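Local coordinates for lysyl oxidase (Pichia pastoris, PDB 1W7C), which oxidises primary amines, including lysyl side chains, to aldehydes, using a copper ion and a topaquinone cofactor formed from a tyrosine of its own chain, at the interface of chains A and B. Numbering follows the deposited sequence. Chains: chain A/B, Lysyl oxidase.

The interface of chains A and B. Residues chain A 282, 372-373, 377, 723, 725; chain B 423, 692-693, 708, 713.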
ATOM      1  N   SER A 282      19.710  -4.590 -14.726  1.00 17.27           N
ATOM      2  CA  SER A 282      18.800  -5.006 -13.695  1.00 17.20           C
ATOM      3  C   SER A 282      17.828  -6.099 -14.181  1.00 19.58           C
ATOM      4  O   SER A 282      17.729  -6.383 -15.377  1.00 18.78           O
ATOM      5  CB  SER A 282      18.053  -3.768 -13.169  1.00 17.56           C
ATOM      6  OG  SER A 282      17.235  -3.118 -14.153  1.00 18.49           O
ATOM      7  N   GLY A 372       9.685  -0.800 -22.385  1.00 18.22           N
ATOM      8  CA  GLY A 372      10.700  -1.371 -21.520  1.00 17.54           C
ATOM      9  C   GLY A 372      10.830  -0.675 -20.183  1.00 16.41           C
ATOM     10  O   GLY A 372      11.220  -1.319 -19.206  1.00 19.00           O
ATOM     11  N   TYR A 373      10.508   0.618 -20.125  1.00 17.00           N
ATOM     12  CA  TYR A 373      10.712   1.430 -18.944  1.00 17.14           C
ATOM     13  C   TYR A 373       9.393   1.792 -18.273  1.00 16.37           C
ATOM     14  O   TYR A 373       9.192   1.585 -17.083  1.00 18.59           O
ATOM     15  CB  TYR A 373      11.493   2.690 -19.309  1.00 18.29           C
ATOM     16  CG  TYR A 373      12.948   2.393 -19.615  1.00 18.15           C
ATOM     17  CD1 TYR A 373      13.346   1.968 -20.869  1.00 19.28           C
ATOM     18  CD2 TYR A 373      13.915   2.477 -18.614  1.00 19.63           C
ATOM     19  CE1 TYR A 373      14.665   1.656 -21.118  1.00 22.81           C
ATOM     20  CE2 TYR A 373      15.256   2.179 -18.866  1.00 18.86           C
ATOM     21  CZ  TYR A 373      15.612   1.759 -20.123  1.00 23.13           C
ATOM     22  OH  TYR A 373      16.912   1.479 -20.464  1.00 55.42           O
ATOM     23  N   SER A 377       8.833  -5.142 -20.734  1.00 17.83           N
ATOM     24  CA  SER A 377       9.083  -5.516 -22.121  1.00 17.55           C
ATOM     25  C   SER A 377       8.067  -6.556 -22.668  1.00 20.25           C
ATOM     26  O   SER A 377       7.862  -6.644 -23.874  1.00 22.02           O
ATOM     27  CB  SER A 377      10.522  -6.024 -22.275  0.60 18.86           C
ATOM     28  OG  SER A 377      11.454  -4.989 -21.954  0.60 22.78           O
ATOM     29  N   PRO A 723      12.808  -4.473 -26.382  1.00 23.21           N
ATOM     30  CA  PRO A 723      11.561  -3.725 -26.474  1.00 24.31           C
ATOM     31  C   PRO A 723      11.405  -3.056 -27.827  1.00 20.94           C
ATOM     32  O   PRO A 723      12.394  -2.797 -28.504  1.00 25.19           O
ATOM     33  CB  PRO A 723      11.703  -2.671 -25.355  1.00 25.00           C
ATOM     34  CG  PRO A 723      12.621  -3.329 -24.381  1.00 25.45           C
ATOM     35  CD  PRO A 723      13.612  -4.074 -25.218  1.00 23.88           C
ATOM     36  N   PHE A 725      11.367  -0.145 -29.068  1.00 24.78           N
ATOM     37  CA  PHE A 725      11.719   1.268 -28.877  1.00 23.38           C
ATOM     38  C   PHE A 725      11.437   2.073 -30.155  1.00 26.31           C
ATOM     39  O   PHE A 725      11.126   3.262 -30.096  1.00 23.72           O
ATOM     40  CB  PHE A 725      13.206   1.450 -28.535  1.00 23.36           C
ATOM     41  CG  PHE A 725      13.649   0.802 -27.244  1.00 23.67           C
ATOM     42  CD1 PHE A 725      14.640  -0.185 -27.269  1.00 27.63           C
ATOM     43  CD2 PHE A 725      13.140   1.211 -25.999  1.00 23.76           C
ATOM     44  CE1 PHE A 725      15.087  -0.776 -26.092  1.00 26.97           C
ATOM     45  CE2 PHE A 725      13.616   0.643 -24.823  1.00 23.75           C
ATOM     46  CZ  PHE A 725      14.582  -0.363 -24.881  1.00 24.80           C
TER
ATOM     47  N   GLN B 423      14.387   3.215 -13.894  1.00 15.05           N
ATOM     48  CA  GLN B 423      13.854   1.928 -13.444  1.00 15.10           C
ATOM     49  C   GLN B 423      13.863   1.837 -11.922  1.00 14.66           C
ATOM     50  O   GLN B 423      14.500   2.623 -11.229  1.00 15.49           O
ATOM     51  CB  GLN B 423      14.630   0.750 -14.060  1.00 15.29           C
ATOM     52  CG  GLN B 423      14.649   0.736 -15.545  1.00 17.47           C
ATOM     53  CD  GLN B 423      15.437  -0.433 -16.048  1.00 25.65           C
ATOM     54  OE1 GLN B 423      16.636  -0.329 -16.205  1.00 31.43           O
ATOM     55  NE2 GLN B 423      14.783  -1.555 -16.269  1.00 28.69           N
ATOM     56  N   GLN B 692      18.541   3.672 -16.104  1.00 17.69           N
ATOM     57  CA  GLN B 692      17.671   4.746 -16.570  1.00 17.39           C
ATOM     58  C   GLN B 692      17.890   4.957 -18.059  1.00 19.85           C
ATOM     59  O   GLN B 692      18.858   4.408 -18.624  1.00 20.60           O
ATOM     60  CB  GLN B 692      17.883   6.021 -15.735  1.00 18.75           C
ATOM     61  CG  GLN B 692      19.272   6.573 -15.684  1.00 19.63           C
ATOM     62  CD  GLN B 692      19.310   7.885 -14.906  1.00 19.33           C
ATOM     63  OE1 GLN B 692      18.791   8.888 -15.369  1.00 21.22           O
ATOM     64  NE2 GLN B 692      19.982   7.888 -13.754  1.00 19.96           N
ATOM     65  N   VAL B 693      16.989   5.721 -18.681  1.00 18.62           N
ATOM     66  CA  VAL B 693      17.068   6.050 -20.109  1.00 19.30           C
ATOM     67  C   VAL B 693      16.869   7.553 -20.236  1.00 18.20           C
ATOM     68  O   VAL B 693      16.107   8.159 -19.487  1.00 18.68           O
ATOM     69  CB  VAL B 693      16.016   5.260 -20.956  1.00 21.53           C
ATOM     70  CG1 VAL B 693      14.590   5.594 -20.551  1.00 20.48           C
ATOM     71  CG2 VAL B 693      16.224   5.490 -22.444  1.00 22.68           C
ATOM     72  N   PHE B 708      21.280   4.805 -22.922  1.00 21.72           N
ATOM     73  CA  PHE B 708      20.982   3.708 -21.995  1.00 22.58           C
ATOM     74  C   PHE B 708      22.054   3.485 -20.916  1.00 20.90           C
ATOM     75  O   PHE B 708      21.952   2.543 -20.131  1.00 22.88           O
ATOM     76  CB  PHE B 708      20.817   2.399 -22.777  1.00 26.19           C
ATOM     77  CG  PHE B 708      19.641   2.381 -23.709  1.00 25.28           C
ATOM     78  CD1 PHE B 708      19.810   2.426 -25.077  1.00 28.65           C
ATOM     79  CD2 PHE B 708      18.361   2.274 -23.205  1.00 28.65           C
ATOM     80  CE1 PHE B 708      18.702   2.376 -25.938  1.00 26.64           C
ATOM     81  CE2 PHE B 708      17.257   2.219 -24.045  1.00 27.09           C
ATOM     82  CZ  PHE B 708      17.420   2.276 -25.409  1.00 27.09           C
ATOM     83  N   TRP B 713      20.167  -3.280 -24.409  1.00 26.28           N
ATOM     84  CA  TRP B 713      18.853  -3.940 -24.476  1.00 24.41           C
ATOM     85  C   TRP B 713      18.665  -4.865 -25.689  1.00 24.71           C
ATOM     86  O   TRP B 713      17.600  -5.447 -25.863  1.00 27.13           O
ATOM     87  CB  TRP B 713      17.734  -2.899 -24.457  1.00 33.86           C
ATOM     88  CG  TRP B 713      17.533  -2.248 -23.112  1.00 27.62           C
ATOM     89  CD1 TRP B 713      18.316  -1.308 -22.524  1.00 31.19           C
ATOM     90  CD2 TRP B 713      16.461  -2.502 -22.196  1.00 25.47           C
ATOM     91  NE1 TRP B 713      17.797  -0.946 -21.304  1.00 36.20           N
ATOM     92  CE2 TRP B 713      16.648  -1.663 -21.079  1.00 28.80           C
ATOM     93  CE3 TRP B 713      15.350  -3.347 -22.214  1.00 23.80           C
ATOM     94  CZ2 TRP B 713      15.766  -1.659 -19.988  1.00 27.03           C
ATOM     95  CZ3 TRP B 713      14.468  -3.332 -21.137  1.00 25.70           C
ATOM     96  CH2 TRP B 713      14.684  -2.494 -20.051  1.00 23.17           C
TER
HETATM   97  O   HOH W   1      19.075   1.644 -19.350  1.00 28.07           O
HETATM   98  O   HOH W   2      11.741  -1.706 -16.532  1.00 34.47           O
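A:Tyr373 buries more surface than any other residue of this patch of the dimer interface (92 Å²), its ring wedged between B:Val693 and B:Trp713. With CG anti to the carbonyl carbon (chi1 -72°), the ring projects into chain B. B:Val693 CG1 caps one face, 3.6 Å from the ring centre in a CH-pi contact. On the other side the indole of B:Trp713 crosses obliquely, its CZ2 3.4 Å from A:Tyr373 CZ, and CG of the extended B:Gln423 lies toward the CD2/CE2 edge on that same side. The phenol OH comes within 2.7 Å of B:Trp713 NE1 but lies above the indole plane, so a hydrogen bond there must be strongly bent. The N-H points more directly at water 1, over a longer, weak contact. That water also meets the phenol OH. Its oxygen lies 2.9 Å from B:Gln692 O and 3.1 Å from B:Phe708 O, tying the phenol to both carbonyls.

Farther along the indole, A:Pro723 CG packs on B:Trp713 CE3 at 3.5 Å. A:Phe725 stands edge-to-face against the five-membered ring, the planes 85° apart, and is itself held between A:Pro723 CB on one face and B:Phe708 CZ on the other. Water 2 bridges A:Gly372 O (2.8 Å) and B:Gln423 NE2 (3.1 Å).

This largely aromatic patch and its two-fold twin form part of the interface that holds together the homodimer typical of copper amine oxidases.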